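PDB 2G5C: prephenate dehydrogenase from Aquifex aeolicus, which probably catalyses the NAD-dependent oxidative decarboxylation of prephenate to 4-hydroxyphenylpyruvate, a step in tyrosine biosynthesis. Local coordinates for residues A[93-98]-A[134-139]; A[116-121]-A[174-179]; A[156-161]-A[168-173]. All coordinates share one frame; numbering follows the deposited sequence.

Overall arrangement
From the N terminus, the first segment met is 93-98, at the end of a central strand of the nucleotide-binding sheet; interaction 1 joins it to the loop 134-139 and closes a loop of 35 residues. Segment 116-121 starts inside that loop but finds its partner beyond it, in helix 173-201, so interactions 1 and 2 cross. Interaction 3, between 156-161 and 168-173, opens after interaction 1 has closed and is nested within the longer loop of interaction 2. Interactions 1 and 2 both border NAD, from the neighbouring strands 91-94 and 114-120, and interaction 2 ties the sheet to the long helix. Interaction 3 fixes helix 151-163 against the outermost strand of the same sheet.

Interaction 1 (A[93-98]-A[134-139]); sequences TDQGSV and NLYEGK. With NAD (nicotinamide-adenine-dinucleotide), chain E.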
loop_
_atom_site.group_PDB
_atom_site.type_symbol
_atom_site.label_atom_id
_atom_site.label_comp_id
_atom_site.label_asym_id
_atom_site.label_seq_id
_atom_site.Cartn_x
_atom_site.Cartn_y
_atom_site.Cartn_z
ATOM N N THR A 93 2.567 -11.882 30.449
ATOM C CA THR A 93 3.153 -11.498 29.168
ATOM C C THR A 93 2.095 -10.718 28.380
ATOM O O THR A 93 0.937 -10.676 28.784
ATOM C CB THR A 93 3.644 -12.762 28.394
ATOM O OG1 THR A 93 4.428 -12.370 27.260
ATOM C CG2 THR A 93 2.469 -13.614 27.945
ATOM N N ASP A 94 2.478 -10.086 27.272
ATOM C CA ASP A 94 1.507 -9.301 26.511
ATOM C C ASP A 94 1.518 -9.514 24.994
ATOM O O ASP A 94 2.252 -10.350 24.461
ATOM C CB ASP A 94 1.703 -7.807 26.814
ATOM C CG ASP A 94 2.969 -7.229 26.165
ATOM O OD1 ASP A 94 4.066 -7.813 26.344
ATOM O OD2 ASP A 94 2.868 -6.183 25.483
ATOM N N GLN A 95 0.675 -8.741 24.316
ATOM C CA GLN A 95 0.543 -8.781 22.863
ATOM C C GLN A 95 0.685 -7.375 22.295
ATOM O O GLN A 95 0.577 -7.177 21.085
ATOM C CB GLN A 95 -0.831 -9.336 22.469
ATOM C CG GLN A 95 -0.996 -10.820 22.706
ATOM C CD GLN A 95 -2.232 -11.382 22.027
ATOM O OE1 GLN A 95 -3.325 -11.387 22.595
ATOM N NE2 GLN A 95 -2.062 -11.849 20.797
ATOM N N GLY A 96 0.918 -6.402 23.171
ATOM C CA GLY A 96 1.054 -5.017 22.746
ATOM C C GLY A 96 1.900 -4.831 21.497
ATOM O O GLY A 96 2.877 -5.552 21.297
ATOM N N SER A 97 1.518 -3.865 20.663
ATOM C CA SER A 97 2.225 -3.572 19.417
ATOM C C SER A 97 3.527 -2.837 19.683
ATOM O O SER A 97 4.427 -2.826 18.842
ATOM C CB SER A 97 1.351 -2.712 18.495
ATOM O OG SER A 97 0.180 -3.399 18.096
ATOM N N VAL A 98 3.612 -2.199 20.843
ATOM C CA VAL A 98 4.812 -1.467 21.219
ATOM C C VAL A 98 5.457 -2.098 22.450
ATOM O O VAL A 98 4.786 -2.702 23.284
ATOM C CB VAL A 98 4.507 0.025 21.524
ATOM C CG1 VAL A 98 3.898 0.697 20.298
ATOM C CG2 VAL A 98 3.569 0.136 22.713
ATOM N N ASN A 134 -6.030 -19.787 14.527
ATOM C CA ASN A 134 -4.841 -20.083 13.733
ATOM C C ASN A 134 -4.105 -18.799 13.403
ATOM O O ASN A 134 -3.124 -18.809 12.661
ATOM C CB ASN A 134 -5.232 -20.772 12.428
ATOM C CG ASN A 134 -6.054 -19.871 11.528
ATOM O OD1 ASN A 134 -7.162 -19.466 11.880
ATOM N ND2 ASN A 134 -5.510 -19.542 10.362
ATOM N N LEU A 135 -4.592 -17.696 13.960
ATOM C CA LEU A 135 -4.014 -16.380 13.726
ATOM C C LEU A 135 -2.489 -16.316 13.820
ATOM O O LEU A 135 -1.856 -15.511 13.139
ATOM C CB LEU A 135 -4.620 -15.372 14.703
ATOM C CG LEU A 135 -4.151 -13.928 14.522
ATOM C CD1 LEU A 135 -4.669 -13.382 13.193
ATOM C CD2 LEU A 135 -4.650 -13.076 15.677
ATOM N N TYR A 136 -1.899 -17.169 14.648
ATOM C CA TYR A 136 -0.452 -17.158 14.836
ATOM C C TYR A 136 0.319 -18.210 14.037
ATOM O O TYR A 136 1.545 -18.140 13.943
ATOM C CB TYR A 136 -0.146 -17.320 16.325
ATOM C CG TYR A 136 -0.950 -16.385 17.206
ATOM C CD1 TYR A 136 -0.652 -15.023 17.270
ATOM C CD2 TYR A 136 -2.027 -16.859 17.955
ATOM C CE1 TYR A 136 -1.404 -14.155 18.060
ATOM C CE2 TYR A 136 -2.787 -16.001 18.747
ATOM C CZ TYR A 136 -2.469 -14.651 18.796
ATOM O OH TYR A 136 -3.205 -13.799 19.587
ATOM N N GLU A 137 -0.394 -19.175 13.461
ATOM C CA GLU A 137 0.239 -20.243 12.688
ATOM C C GLU A 137 1.273 -19.746 11.679
ATOM O O GLU A 137 0.926 -19.141 10.667
ATOM C CB GLU A 137 -0.825 -21.064 11.956
ATOM C CG GLU A 137 -1.819 -21.756 12.869
ATOM C CD GLU A 137 -1.182 -22.841 13.715
ATOM O OE1 GLU A 137 -0.227 -22.536 14.457
ATOM O OE2 GLU A 137 -1.638 -24.002 13.640
ATOM N N GLY A 138 2.545 -20.010 11.962
ATOM C CA GLY A 138 3.609 -19.594 11.065
ATOM C C GLY A 138 4.039 -18.148 11.222
ATOM O O GLY A 138 5.108 -17.761 10.750
ATOM N N LYS A 139 3.211 -17.345 11.880
ATOM C CA LYS A 139 3.523 -15.935 12.090
ATOM C C LYS A 139 4.717 -15.742 13.023
ATOM O O LYS A 139 5.081 -16.642 13.775
ATOM C CB LYS A 139 2.306 -15.203 12.666
ATOM C CG LYS A 139 1.485 -14.419 11.649
ATOM C CD LYS A 139 0.785 -15.310 10.638
ATOM C CE LYS A 139 -0.120 -14.477 9.738
ATOM N NZ LYS A 139 -0.961 -15.314 8.837
HETATM P PA NAD E . -10.009 -5.240 20.359
HETATM O O1A NAD E . -10.562 -6.306 19.509
HETATM O O2A NAD E . -10.675 -3.885 20.250
HETATM O O5B NAD E . -10.046 -5.791 21.852
HETATM C C5B NAD E . -9.591 -4.989 22.904
HETATM C C4B NAD E . -10.324 -5.381 24.174
HETATM O O4B NAD E . -9.836 -4.505 25.156
HETATM C C3B NAD E . -11.847 -5.126 24.102
HETATM O O3B NAD E . -12.603 -6.314 24.306
HETATM C C2B NAD E . -12.066 -4.044 25.162
HETATM O O2B NAD E . -13.321 -4.051 25.809
HETATM C C1B NAD E . -10.886 -4.332 26.060
HETATM N N9A NAD E . -10.452 -3.312 27.031
HETATM C C8A NAD E . -10.325 -1.952 26.872
HETATM N N7A NAD E . -9.891 -1.422 28.029
HETATM C C5A NAD E . -9.736 -2.419 28.929
HETATM C C6A NAD E . -9.320 -2.478 30.268
HETATM N N6A NAD E . -8.969 -1.384 30.920
HETATM N N1A NAD E . -9.274 -3.710 30.924
HETATM C C2A NAD E . -9.639 -4.882 30.261
HETATM N N3A NAD E . -10.052 -4.833 28.936
HETATM C C4A NAD E . -10.093 -3.617 28.297
HETATM O O3 NAD E . -8.410 -5.026 20.089
HETATM P PN NAD E . -7.392 -6.130 19.517
HETATM O O1N NAD E . -7.806 -7.454 20.022
HETATM O O2N NAD E . -7.340 -5.975 18.038
HETATM O O5D NAD E . -5.919 -5.762 20.066
HETATM C C5D NAD E . -5.613 -5.803 21.446
HETATM C C4D NAD E . -4.119 -5.534 21.734
HETATM O O4D NAD E . -3.313 -6.276 20.833
HETATM C C3D NAD E . -3.610 -4.088 21.661
HETATM O O3D NAD E . -2.861 -3.809 22.846
HETATM C C2D NAD E . -2.732 -4.013 20.421
HETATM O O2D NAD E . -1.635 -3.117 20.568
HETATM C C1D NAD E . -2.328 -5.472 20.215
HETATM N N1N NAD E . -2.170 -5.934 18.801
HETATM C C2N NAD E . -3.225 -5.723 17.915
HETATM C C3N NAD E . -3.111 -6.142 16.583
HETATM C C7N NAD E . -4.257 -5.909 15.643
HETATM O O7N NAD E . -4.114 -6.330 14.350
HETATM N N7N NAD E . -5.386 -5.323 15.999
HETATM C C4N NAD E . -1.911 -6.780 16.161
HETATM C C5N NAD E . -0.848 -6.989 17.070
HETATM C C6N NAD E . -0.993 -6.556 18.398
#
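Q95 reaches Y136 through a single hydrogen bond that links the end of one strand to a distant loop. T93 is still in the strand: its backbone pairs with strand 65-68, and OG1 bonds to V115 O. D94 OD1 takes the amide of G117, while OD2 forms a salt bridge with K99 and a weak bond with G96 N. The strand ends at D94, and Q95 is the first residue of the loop. With CG beside the backbone N (chi1 -72°) and the chain extended beyond it, the Q95 amide is carried to the edge of the Y136 ring, close to the ring plane, where NE2 donates to Y136 OH over 2.6 Å. The bond is short but bent, 134° at the hydrogen; the hydroxyl lies somewhat out of the amide plane, and the amide and ring planes are 55° apart. S69 OG engages OE1, so both ends of the buried amide are held and its rotation is fixed. Such a loop, at the C-terminal end of a parallel strand in a Rossmann-type domain, is the usual place for a dinucleotide, and here Q95 O lies 3.2 Å from NAD C6N. At G96 a CB would run into D94 OD2. S97 then grips the nicotinamide ribose twice: its backbone N donates to NAD O2D over 3.2 Å, and S97 OG shares a hydrogen bond of 3.1 Å with NAD O2D. Facing the Q95 amide, Y136 projects from two overlapping turns, type I over N134 to E137 and type II over Y136 to K139, the latter passing through G138.

Interaction 2 (A[116-121]-A[174-179]); sequences GGHPIA and ELHDYV. With NAD (nicotinamide-adenine-dinucleotide), chain E.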
loop_
_atom_site.group_PDB
_atom_site.type_symbol
_atom_site.label_atom_id
_atom_site.label_comp_id
_atom_site.label_asym_id
_atom_site.label_seq_id
_atom_site.Cartn_x
_atom_site.Cartn_y
_atom_site.Cartn_z
ATOM N N GLY A 116 7.859 -9.453 28.052
ATOM C CA GLY A 116 7.280 -8.723 26.932
ATOM C C GLY A 116 7.169 -9.507 25.637
ATOM O O GLY A 116 8.082 -10.254 25.267
ATOM N N GLY A 117 6.051 -9.330 24.937
ATOM C CA GLY A 117 5.838 -10.040 23.685
ATOM C C GLY A 117 5.039 -9.257 22.653
ATOM O O GLY A 117 4.305 -8.315 22.992
ATOM N N HIS A 118 5.190 -9.643 21.388
ATOM C CA HIS A 118 4.481 -8.986 20.288
ATOM C C HIS A 118 4.313 -9.916 19.094
ATOM O O HIS A 118 5.261 -10.149 18.341
ATOM C CB HIS A 118 5.231 -7.740 19.818
ATOM C CG HIS A 118 4.624 -7.091 18.609
ATOM N ND1 HIS A 118 5.302 -6.172 17.838
ATOM C CD2 HIS A 118 3.403 -7.231 18.038
ATOM C CE1 HIS A 118 4.527 -5.778 16.843
ATOM N NE2 HIS A 118 3.371 -6.406 16.942
ATOM N N PRO A 119 3.106 -10.471 18.913
ATOM C CA PRO A 119 2.843 -11.370 17.788
ATOM C C PRO A 119 2.635 -10.529 16.528
ATOM O O PRO A 119 1.886 -9.553 16.549
ATOM C CB PRO A 119 1.576 -12.093 18.222
ATOM C CG PRO A 119 0.845 -11.025 18.985
ATOM C CD PRO A 119 1.954 -10.431 19.832
ATOM N N ILE A 120 3.313 -10.893 15.444
ATOM C CA ILE A 120 3.189 -10.149 14.194
ATOM C C ILE A 120 2.107 -10.785 13.333
ATOM O O ILE A 120 2.393 -11.424 12.314
ATOM C CB ILE A 120 4.521 -10.138 13.407
ATOM C CG1 ILE A 120 5.668 -9.686 14.316
ATOM C CG2 ILE A 120 4.405 -9.205 12.202
ATOM C CD1 ILE A 120 5.512 -8.277 14.857
ATOM N N ALA A 121 0.863 -10.611 13.763
ATOM C CA ALA A 121 -0.290 -11.154 13.062
ATOM C C ALA A 121 -1.501 -10.271 13.344
ATOM O O ALA A 121 -1.376 -9.220 13.977
ATOM C CB ALA A 121 -0.558 -12.578 13.529
ATOM N N GLU A 174 14.084 -1.670 22.982
ATOM C CA GLU A 174 14.371 -0.505 22.159
ATOM C C GLU A 174 14.557 -0.821 20.681
ATOM O O GLU A 174 14.131 -0.045 19.826
ATOM C CB GLU A 174 15.594 0.249 22.698
ATOM C CG GLU A 174 16.680 -0.628 23.311
ATOM C CD GLU A 174 16.275 -1.217 24.658
ATOM O OE1 GLU A 174 15.939 -0.438 25.580
ATOM O OE2 GLU A 174 16.293 -2.458 24.794
ATOM N N LEU A 175 15.182 -1.950 20.370
ATOM C CA LEU A 175 15.379 -2.314 18.974
ATOM C C LEU A 175 14.029 -2.615 18.337
ATOM O O LEU A 175 13.790 -2.263 17.187
ATOM C CB LEU A 175 16.298 -3.528 18.839
ATOM C CG LEU A 175 16.596 -3.958 17.397
ATOM C CD1 LEU A 175 17.170 -2.785 16.602
ATOM C CD2 LEU A 175 17.569 -5.133 17.403
ATOM N N HIS A 176 13.144 -3.263 19.090
ATOM C CA HIS A 176 11.815 -3.578 18.568
ATOM C C HIS A 176 11.089 -2.308 18.151
ATOM O O HIS A 176 10.568 -2.222 17.046
ATOM C CB HIS A 176 10.988 -4.327 19.618
ATOM C CG HIS A 176 9.544 -4.499 19.250
ATOM N ND1 HIS A 176 8.618 -3.482 19.361
ATOM C CD2 HIS A 176 8.865 -5.574 18.782
ATOM C CE1 HIS A 176 7.433 -3.922 18.979
ATOM N NE2 HIS A 176 7.554 -5.188 18.622
ATOM N N ASP A 177 11.069 -1.312 19.030
ATOM C CA ASP A 177 10.380 -0.067 18.719
ATOM C C ASP A 177 11.029 0.730 17.602
ATOM O O ASP A 177 10.365 1.511 16.921
ATOM C CB ASP A 177 10.249 0.790 19.974
ATOM C CG ASP A 177 9.155 0.290 20.897
ATOM O OD1 ASP A 177 8.715 -0.868 20.719
ATOM O OD2 ASP A 177 8.746 1.047 21.801
ATOM N N TYR A 178 12.327 0.547 17.414
ATOM C CA TYR A 178 13.005 1.255 16.345
ATOM C C TYR A 178 12.596 0.615 15.026
ATOM O O TYR A 178 12.137 1.292 14.105
ATOM C CB TYR A 178 14.525 1.155 16.495
ATOM C CG TYR A 178 15.261 1.761 15.319
ATOM C CD1 TYR A 178 15.333 3.143 15.154
ATOM C CD2 TYR A 178 15.851 0.950 14.350
ATOM C CE1 TYR A 178 15.972 3.702 14.046
ATOM C CE2 TYR A 178 16.490 1.497 13.244
ATOM C CZ TYR A 178 16.546 2.870 13.099
ATOM O OH TYR A 178 17.166 3.413 12.001
ATOM N N VAL A 179 12.776 -0.698 14.945
ATOM C CA VAL A 179 12.451 -1.441 13.740
ATOM C C VAL A 179 11.003 -1.246 13.289
ATOM O O VAL A 179 10.742 -0.880 12.145
ATOM C CB VAL A 179 12.734 -2.947 13.936
ATOM C CG1 VAL A 179 12.279 -3.738 12.703
ATOM C CG2 VAL A 179 14.220 -3.160 14.167
HETATM P PA NAD E . -10.009 -5.240 20.359
HETATM O O1A NAD E . -10.562 -6.306 19.509
HETATM O O2A NAD E . -10.675 -3.885 20.250
HETATM O O5B NAD E . -10.046 -5.791 21.852
HETATM C C5B NAD E . -9.591 -4.989 22.904
HETATM C C4B NAD E . -10.324 -5.381 24.174
HETATM O O4B NAD E . -9.836 -4.505 25.156
HETATM C C3B NAD E . -11.847 -5.126 24.102
HETATM O O3B NAD E . -12.603 -6.314 24.306
HETATM C C2B NAD E . -12.066 -4.044 25.162
HETATM O O2B NAD E . -13.321 -4.051 25.809
HETATM C C1B NAD E . -10.886 -4.332 26.060
HETATM N N9A NAD E . -10.452 -3.312 27.031
HETATM C C8A NAD E . -10.325 -1.952 26.872
HETATM N N7A NAD E . -9.891 -1.422 28.029
HETATM C C5A NAD E . -9.736 -2.419 28.929
HETATM C C6A NAD E . -9.320 -2.478 30.268
HETATM N N6A NAD E . -8.969 -1.384 30.920
HETATM N N1A NAD E . -9.274 -3.710 30.924
HETATM C C2A NAD E . -9.639 -4.882 30.261
HETATM N N3A NAD E . -10.052 -4.833 28.936
HETATM C C4A NAD E . -10.093 -3.617 28.297
HETATM O O3 NAD E . -8.410 -5.026 20.089
HETATM P PN NAD E . -7.392 -6.130 19.517
HETATM O O1N NAD E . -7.806 -7.454 20.022
HETATM O O2N NAD E . -7.340 -5.975 18.038
HETATM O O5D NAD E . -5.919 -5.762 20.066
HETATM C C5D NAD E . -5.613 -5.803 21.446
HETATM C C4D NAD E . -4.119 -5.534 21.734
HETATM O O4D NAD E . -3.313 -6.276 20.833
HETATM C C3D NAD E . -3.610 -4.088 21.661
HETATM O O3D NAD E . -2.861 -3.809 22.846
HETATM C C2D NAD E . -2.732 -4.013 20.421
HETATM O O2D NAD E . -1.635 -3.117 20.568
HETATM C C1D NAD E . -2.328 -5.472 20.215
HETATM N N1N NAD E . -2.170 -5.934 18.801
HETATM C C2N NAD E . -3.225 -5.723 17.915
HETATM C C3N NAD E . -3.111 -6.142 16.583
HETATM C C7N NAD E . -4.257 -5.909 15.643
HETATM O O7N NAD E . -4.114 -6.330 14.350
HETATM N N7N NAD E . -5.386 -5.323 15.999
HETATM C C4N NAD E . -1.911 -6.780 16.161
HETATM C C5N NAD E . -0.848 -6.989 17.070
HETATM C C6N NAD E . -0.993 -6.556 18.398
#
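H118 and H176 meet nitrogen to nitrogen: H118 ND1 and H176 NE2 are 2.6 Å apart, joined by a short, nearly straight hydrogen bond (165°). The rings meet at their rims, with no stacking, their planes 67° apart. CG of H118 is anti to the backbone N (chi1 175°), as is that of H176, which helps to bring the two rings together. The next shell settles how the rings are turned. H176 ND1 donates to D177 OD1 over 2.9 Å; the acceptor lies close to the imidazole plane and is approached nearly along its C-O axis, so both nitrogens of H176 are engaged and the ring cannot easily flip. D177 OD1 is fixed in turn by the backbone N of K99. One face of H118 is packed by I120 CD1, offset toward the rim, while F180 meets the same ring edge-to-face. NAD comes up to another edge of H118 with C5N, and A121 O lies 3.3 Å from NAD C4N, the carbon that accepts hydride in nicotinamide chemistry. H118 thus stands beside the nicotinamide, with H176 behind it. The helix also faces the second subunit, where Y178 OH bonds to M201 O of the neighbouring chain and V179 packs on its Y211. Farther out, I142, on the neighbouring strand 140-143, touches both I120 and H176, so the sheet packs directly on the start of helix 173-201, while helix 238-260 meets that same start through N240, which D177 and Y178 both touch.

Interaction 3 (A[156-161]-A[168-173]); sequences LVKRVW and VEYMSP
The phenol of Y170 meets K158 through its hydroxyl, with the lysine methylenes passing obliquely to the ring plane and at about a right angle to the tyrosine side chain. Y170 OH lies 3.0 Å from K158 CD, unusually close for a carbon and an oxygen, so the exact distance is doubtful. The other flat group, the indole of W161, turns inward, where Y136 and F16 each meet it edge-to-face; it offers this contact little but its CB, 3.9 Å from V168 CG2. Between the two aromatic residues sits V168. Its CG2, beside the backbone N, also rests 3.9 Å from K158 O, while V168 CG1 lies 4.1 Å from K158 CG. With chi1 at 174° and chi2 also anti, K158 CG is set against V168 and CD against the Y170 hydroxyl, and the rest of the chain runs on extended. These contacts close a beta-alpha-beta unit: helix 151-163 leads from strand 140-143 to its parallel neighbour 167-170, and the axes of helix 156-161 and strand 168-170 come within 9.5 Å, their N-to-C directions 145° apart, roughly antiparallel. Replacing K158 with an alanine would probably leave V168 CG1 and the Y170 hydroxyl without their aliphatic cover and the phenol freer to turn. The contact is van der Waals in kind, made by the lysine methylenes; the ammonium forms no hydrogen bond or salt bridge with the strand segment.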
loop_
_atom_site.group_PDB
_atom_site.type_symbol
_atom_site.label_atom_id
_atom_site.label_comp_id
_atom_site.label_asym_id
_atom_site.label_seq_id
_atom_site.Cartn_x
_atom_site.Cartn_y
_atom_site.Cartn_z
ATOM N N LEU A 156 9.268 -20.420 29.034
ATOM C CA LEU A 156 7.872 -20.823 29.125
ATOM C C LEU A 156 7.061 -20.123 28.034
ATOM O O LEU A 156 6.501 -20.771 27.149
ATOM C CB LEU A 156 7.311 -20.460 30.503
ATOM C CG LEU A 156 5.805 -20.646 30.715
ATOM C CD1 LEU A 156 5.434 -22.111 30.576
ATOM C CD2 LEU A 156 5.422 -20.125 32.094
ATOM N N VAL A 157 7.017 -18.795 28.104
ATOM C CA VAL A 157 6.280 -17.987 27.141
ATOM C C VAL A 157 6.671 -18.316 25.703
ATOM O O VAL A 157 5.822 -18.328 24.813
ATOM C CB VAL A 157 6.505 -16.480 27.408
ATOM C CG1 VAL A 157 5.808 -15.646 26.349
ATOM C CG2 VAL A 157 5.973 -16.119 28.789
ATOM N N LYS A 158 7.957 -18.586 25.479
ATOM C CA LYS A 158 8.443 -18.929 24.147
ATOM C C LYS A 158 7.798 -20.219 23.658
ATOM O O LYS A 158 7.248 -20.271 22.558
ATOM C CB LYS A 158 9.965 -19.102 24.151
ATOM C CG LYS A 158 10.520 -19.600 22.821
ATOM C CD LYS A 158 12.036 -19.736 22.845
ATOM C CE LYS A 158 12.556 -20.285 21.521
ATOM N NZ LYS A 158 14.034 -20.475 21.533
ATOM N N ARG A 159 7.866 -21.261 24.479
ATOM C CA ARG A 159 7.285 -22.548 24.113
ATOM C C ARG A 159 5.791 -22.451 23.826
ATOM O O ARG A 159 5.287 -23.114 22.922
ATOM C CB ARG A 159 7.520 -23.580 25.221
ATOM C CG ARG A 159 8.976 -23.970 25.422
ATOM C CD ARG A 159 9.089 -25.197 26.328
ATOM N NE ARG A 159 10.474 -25.579 26.594
ATOM C CZ ARG A 159 11.332 -24.846 27.298
ATOM N NH1 ARG A 159 10.947 -23.685 27.810
ATOM N NH2 ARG A 159 12.574 -25.274 27.493
ATOM N N VAL A 160 5.086 -21.630 24.603
ATOM C CA VAL A 160 3.647 -21.460 24.427
ATOM C C VAL A 160 3.333 -20.899 23.044
ATOM O O VAL A 160 2.487 -21.429 22.323
ATOM C CB VAL A 160 3.061 -20.509 25.490
ATOM C CG1 VAL A 160 1.558 -20.367 25.289
ATOM C CG2 VAL A 160 3.364 -21.038 26.882
ATOM N N TRP A 161 4.012 -19.817 22.680
ATOM C CA TRP A 161 3.803 -19.203 21.374
ATOM C C TRP A 161 4.077 -20.209 20.262
ATOM O O TRP A 161 3.336 -20.286 19.284
ATOM C CB TRP A 161 4.713 -17.990 21.217
ATOM C CG TRP A 161 4.175 -16.752 21.866
ATOM C CD1 TRP A 161 4.790 -15.992 22.817
ATOM C CD2 TRP A 161 2.944 -16.086 21.554
ATOM N NE1 TRP A 161 4.024 -14.891 23.112
ATOM C CE2 TRP A 161 2.886 -14.923 22.350
ATOM C CE3 TRP A 161 1.885 -16.359 20.677
ATOM C CZ2 TRP A 161 1.808 -14.028 22.295
ATOM C CZ3 TRP A 161 0.815 -15.472 20.622
ATOM C CH2 TRP A 161 0.787 -14.320 21.426
ATOM N N VAL A 168 9.229 -17.723 17.169
ATOM C CA VAL A 168 9.859 -16.777 18.077
ATOM C C VAL A 168 11.302 -16.365 17.800
ATOM O O VAL A 168 12.133 -17.167 17.370
ATOM C CB VAL A 168 9.779 -17.307 19.527
ATOM C CG1 VAL A 168 10.322 -16.275 20.504
ATOM C CG2 VAL A 168 8.342 -17.663 19.859
ATOM N N GLU A 169 11.574 -15.090 18.065
ATOM C CA GLU A 169 12.894 -14.495 17.912
ATOM C C GLU A 169 12.964 -13.399 18.969
ATOM O O GLU A 169 11.928 -12.891 19.402
ATOM C CB GLU A 169 13.077 -13.911 16.503
ATOM C CG GLU A 169 12.007 -12.931 16.071
ATOM C CD GLU A 169 12.196 -12.454 14.638
ATOM O OE1 GLU A 169 13.197 -11.755 14.364
ATOM O OE2 GLU A 169 11.347 -12.783 13.783
ATOM N N TYR A 170 14.172 -13.038 19.394
ATOM C CA TYR A 170 14.328 -12.024 20.430
ATOM C C TYR A 170 14.889 -10.695 19.951
ATOM O O TYR A 170 15.720 -10.647 19.052
ATOM C CB TYR A 170 15.224 -12.545 21.563
ATOM C CG TYR A 170 14.788 -13.860 22.178
ATOM C CD1 TYR A 170 13.437 -14.201 22.269
ATOM C CD2 TYR A 170 15.726 -14.747 22.705
ATOM C CE1 TYR A 170 13.033 -15.389 22.866
ATOM C CE2 TYR A 170 15.333 -15.938 23.306
ATOM C CZ TYR A 170 13.986 -16.252 23.384
ATOM O OH TYR A 170 13.588 -17.426 23.981
HETATM N N MSE A 171 14.429 -9.619 20.585
HETATM C CA MSE A 171 14.871 -8.263 20.279
HETATM C C MSE A 171 14.822 -7.472 21.571
HETATM O O MSE A 171 13.978 -7.735 22.421
HETATM C CB MSE A 171 13.927 -7.582 19.282
HETATM C CG MSE A 171 13.942 -8.122 17.872
HETATM SE SE MSE A 171 12.849 -6.987 16.731
HETATM C CE MSE A 171 13.924 -5.401 16.751
ATOM N N SER A 172 15.714 -6.502 21.732
ATOM C CA SER A 172 15.674 -5.689 22.932
ATOM C C SER A 172 14.434 -4.810 22.798
ATOM O O SER A 172 13.936 -4.591 21.690
ATOM C CB SER A 172 16.913 -4.803 23.036
ATOM O OG SER A 172 16.894 -3.788 22.046
ATOM N N PRO A 173 13.897 -4.323 23.925
ATOM C CA PRO A 173 12.711 -3.467 23.881
ATOM C C PRO A 173 12.893 -2.264 22.950
ATOM O O PRO A 173 11.975 -1.886 22.217
ATOM C CB PRO A 173 12.547 -3.053 25.335
ATOM C CG PRO A 173 12.954 -4.290 26.060
ATOM C CD PRO A 173 14.202 -4.724 25.312
#